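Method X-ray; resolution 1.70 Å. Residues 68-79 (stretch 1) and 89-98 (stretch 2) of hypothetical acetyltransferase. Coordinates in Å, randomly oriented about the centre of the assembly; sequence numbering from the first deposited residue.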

# COMPACT_ATOMS: atom_id res chain seq x y z
N ILE B 68 3.81 3.98 -3.09
CA ILE B 68 4.67 5.11 -3.40
C ILE B 68 4.49 6.21 -2.36
O ILE B 68 5.46 6.88 -1.98
N MSE B 69 3.27 6.40 -1.87
CA MSE B 69 3.04 7.43 -0.86
C MSE B 69 3.70 7.06 0.46
O MSE B 69 4.31 7.91 1.10
N THR B 70 3.61 5.80 0.87
CA THR B 70 4.24 5.43 2.12
C THR B 70 5.77 5.50 2.02
O THR B 70 6.42 5.87 2.99
N LEU B 71 6.34 5.18 0.86
CA LEU B 71 7.79 5.27 0.71
C LEU B 71 8.23 6.73 0.68
O LEU B 71 9.34 7.06 1.12
N THR B 72 7.37 7.61 0.18
CA THR B 72 7.70 9.03 0.14
C THR B 72 7.75 9.57 1.57
O THR B 72 8.66 10.32 1.92
N GLY B 73 6.79 9.17 2.39
CA GLY B 73 6.77 9.61 3.78
C GLY B 73 7.99 9.06 4.50
O GLY B 73 8.71 9.78 5.18
N TRP B 74 8.21 7.76 4.33
CA TRP B 74 9.35 7.09 4.95
C TRP B 74 10.63 7.80 4.51
O TRP B 74 11.51 8.10 5.33
N GLY B 75 10.72 8.09 3.21
CA GLY B 75 11.89 8.76 2.67
C GLY B 75 12.15 10.12 3.28
O GLY B 75 13.30 10.53 3.46
N MSE B 76 11.08 10.85 3.59
CA MSE B 76 11.24 12.16 4.20
C MSE B 76 11.84 12.03 5.59
O MSE B 76 12.74 12.79 5.96
N VAL B 77 11.35 11.07 6.38
CA VAL B 77 11.90 10.89 7.72
C VAL B 77 13.37 10.51 7.60
O VAL B 77 14.22 11.02 8.34
N TRP B 78 13.66 9.61 6.67
CA TRP B 78 15.03 9.15 6.44
C TRP B 78 15.94 10.34 6.12
O TRP B 78 17.02 10.47 6.69
N LEU B 79 15.49 11.19 5.21
CA LEU B 79 16.26 12.37 4.81
C LEU B 79 16.55 13.29 5.98
O LEU B 79 17.68 13.75 6.14
N ASP B 89 15.53 3.33 13.23
CA ASP B 89 14.73 2.47 12.37
C ASP B 89 13.33 3.06 12.24
O ASP B 89 12.57 3.12 13.21
N ILE B 90 13.00 3.48 11.02
CA ILE B 90 11.70 4.10 10.72
C ILE B 90 10.65 3.05 10.36
O ILE B 90 10.83 2.27 9.43
N VAL B 91 9.54 3.05 11.09
CA VAL B 91 8.48 2.09 10.83
C VAL B 91 7.11 2.77 10.79
O VAL B 91 6.79 3.58 11.67
N LEU B 92 6.32 2.46 9.77
CA LEU B 92 4.99 3.05 9.68
C LEU B 92 4.08 2.33 10.67
O LEU B 92 3.95 1.10 10.62
N ALA B 93 3.45 3.08 11.56
CA ALA B 93 2.57 2.50 12.57
C ALA B 93 1.12 2.43 12.10
O ALA B 93 0.46 1.41 12.28
N ASP B 94 0.63 3.52 11.52
CA ASP B 94 -0.74 3.54 11.04
C ASP B 94 -0.87 4.56 9.93
O ASP B 94 -0.14 5.55 9.88
N ALA B 95 -1.80 4.31 9.02
CA ALA B 95 -2.00 5.21 7.92
C ALA B 95 -3.42 5.19 7.41
O ALA B 95 -4.13 4.19 7.56
N HIS B 96 -3.82 6.30 6.83
CA HIS B 96 -5.15 6.45 6.25
C HIS B 96 -4.95 6.98 4.84
O HIS B 96 -4.17 7.92 4.64
N ILE B 97 -5.64 6.39 3.87
CA ILE B 97 -5.51 6.85 2.49
C ILE B 97 -6.88 7.00 1.85
O ILE B 97 -7.77 6.18 2.07
N ARG B 98 -7.05 8.07 1.08
CA ARG B 98 -8.30 8.32 0.38
C ARG B 98 -7.97 8.45 -1.10
O ARG B 98 -7.05 9.17 -1.48

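A tryptophan anchors this helix-strand contact with the one polar atom of its ring: Trp74 NE1 donates a hydrogen bond to the backbone oxygen Ile90 O at 3.1 Å, the only hydrogen bond between the two stretches. Trp74 leaves the helix sideways to the strand, but its t rotamer (chi1 -174°, chi2 94°) brings the indole across to reach that carbonyl. Tryptophan suits the place because one side chain supplies both the donor and a broad apolar surface; Trp74 CD1 lies 3.6 Å from Ile90 CG2, and Ile90 CD1 sits over one face of the ring.

Ile90 is the hub of the contact and loses the most surface to the other stretch. Ile90 points toward the helix in the m, t rotamer, and its CD1 reaches 3.5 Å from Val77 CG1 and 3.9 Å from Trp78 CB. Val77, t, points toward the strand, a compact branched side chain fitted to a close approach. Trp78 is also t, but its ring leads away, leaving chiefly the base of the residue against Ile90.

The axes run at 145°, closer to antiparallel than parallel, so later strand residues meet earlier helix residues. Leu92 (t, p) points inward and places CD2 3.2 Å from Thr70 OG1. Thr70, t, also points toward the strand; its short side chain can sit close to the leucine methyl while its hydroxyl is hydrogen-bonded elsewhere in the structure. Farther along, selenomethionine Met69 (m, t, chi3 95°) spans a wider gap: Met69 CA lies 9.2 Å from Ile97 CA, and Met69 SE meets Ile97 CD1 at 3.9 Å. Ile97, extended as t, t, reaches in from the strand. Long apolar side chains suit this separation. Strand side chains alternate, so Val91, between Ile90 and Leu92, points away and is exposed.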

# COMPACT_ATOMS: atom_id res chain seq x y z
CB ILE B 68 4.41 5.67 -4.84
CG1 ILE B 68 5.35 6.85 -5.12
CG2 ILE B 68 2.98 6.10 -5.00
CD1 ILE B 68 5.38 7.25 -6.59
CB MSE B 69 1.54 7.66 -0.67
CG MSE B 69 0.89 8.19 -1.94
SE MSE B 69 -1.01 8.48 -1.86
CE MSE B 69 -1.03 10.36 -1.41
CB THR B 70 3.81 4.02 2.59
OG1 THR B 70 4.31 3.82 3.92
CG2 THR B 70 4.36 2.95 1.67
CB LEU B 71 8.27 4.56 -0.57
CG LEU B 71 8.37 3.03 -0.48
CD1 LEU B 71 8.58 2.47 -1.87
CD2 LEU B 71 9.54 2.64 0.43
CB THR B 72 6.68 9.81 -0.72
OG1 THR B 72 6.79 9.40 -2.08
CG2 THR B 72 6.94 11.32 -0.64
CB TRP B 74 9.40 5.62 4.49
CG TRP B 74 10.44 4.78 5.17
CD1 TRP B 74 10.28 4.00 6.27
CD2 TRP B 74 11.81 4.64 4.78
NE1 TRP B 74 11.47 3.38 6.60
CE2 TRP B 74 12.43 3.76 5.70
CE3 TRP B 74 12.59 5.18 3.74
CZ2 TRP B 74 13.78 3.40 5.61
CZ3 TRP B 74 13.93 4.83 3.66
CH2 TRP B 74 14.51 3.94 4.59
CB MSE B 76 9.90 12.91 4.28
CG MSE B 76 10.01 14.27 4.97
SE MSE B 76 11.32 15.44 4.15
CE MSE B 76 10.12 16.52 3.08
CB VAL B 77 11.18 9.79 8.51
CG1 VAL B 77 11.76 9.70 9.93
CG2 VAL B 77 9.69 10.08 8.57
CB TRP B 78 15.04 8.15 5.29
CG TRP B 78 16.37 7.53 5.02
CD1 TRP B 78 16.90 6.42 5.60
CD2 TRP B 78 17.34 7.98 4.06
NE1 TRP B 78 18.14 6.14 5.07
CE2 TRP B 78 18.43 7.08 4.12
CE3 TRP B 78 17.40 9.05 3.16
CZ2 TRP B 78 19.56 7.22 3.31
CZ3 TRP B 78 18.52 9.19 2.36
CH2 TRP B 78 19.59 8.28 2.44
CB LEU B 79 15.51 13.15 3.72
CG LEU B 79 15.54 12.57 2.31
CD1 LEU B 79 14.50 13.26 1.44
CD2 LEU B 79 16.93 12.73 1.71
CB ASP B 89 14.65 1.06 12.96
CG ASP B 89 13.82 0.11 12.10
OD1 ASP B 89 13.99 0.15 10.87
OD2 ASP B 89 13.01 -0.66 12.66
CB ILE B 90 11.84 5.08 9.54
CG1 ILE B 90 12.96 6.08 9.83
CG2 ILE B 90 10.52 5.82 9.32
CD1 ILE B 90 13.38 6.92 8.64
CB VAL B 91 8.45 1.00 11.93
CG1 VAL B 91 7.42 -0.07 11.59
CG2 VAL B 91 9.84 0.38 12.07
CB LEU B 92 4.44 2.92 8.26
CG LEU B 92 3.02 3.44 7.99
CD1 LEU B 92 2.94 4.94 8.23
CD2 LEU B 92 2.65 3.11 6.55
CB ALA B 93 2.66 3.31 13.86
CB ASP B 94 -1.71 3.87 12.17
CG ASP B 94 -1.39 5.19 12.84
OD1 ASP B 94 -0.35 5.28 13.52
OD2 ASP B 94 -2.19 6.14 12.68
CB ALA B 95 -1.04 4.86 6.79
CB HIS B 96 -5.98 7.43 7.08
CG HIS B 96 -7.32 7.71 6.49
ND1 HIS B 96 -8.19 6.71 6.12
CD2 HIS B 96 -7.95 8.88 6.22
CE1 HIS B 96 -9.30 7.25 5.64
NE2 HIS B 96 -9.18 8.57 5.69
CB ILE B 97 -4.63 5.87 1.65
CG1 ILE B 97 -4.47 6.40 0.22
CG2 ILE B 97 -5.27 4.49 1.63
CD1 ILE B 97 -3.40 5.68 -0.59
CB ARG B 98 -8.96 9.61 0.87
CG ARG B 98 -9.19 9.65 2.37
CD ARG B 98 -10.01 10.87 2.77
NE ARG B 98 -11.41 10.73 2.38
CZ ARG B 98 -12.29 9.95 3.00
NH1 ARG B 98 -13.54 9.87 2.57
NH2 ARG B 98 -11.91 9.25 4.07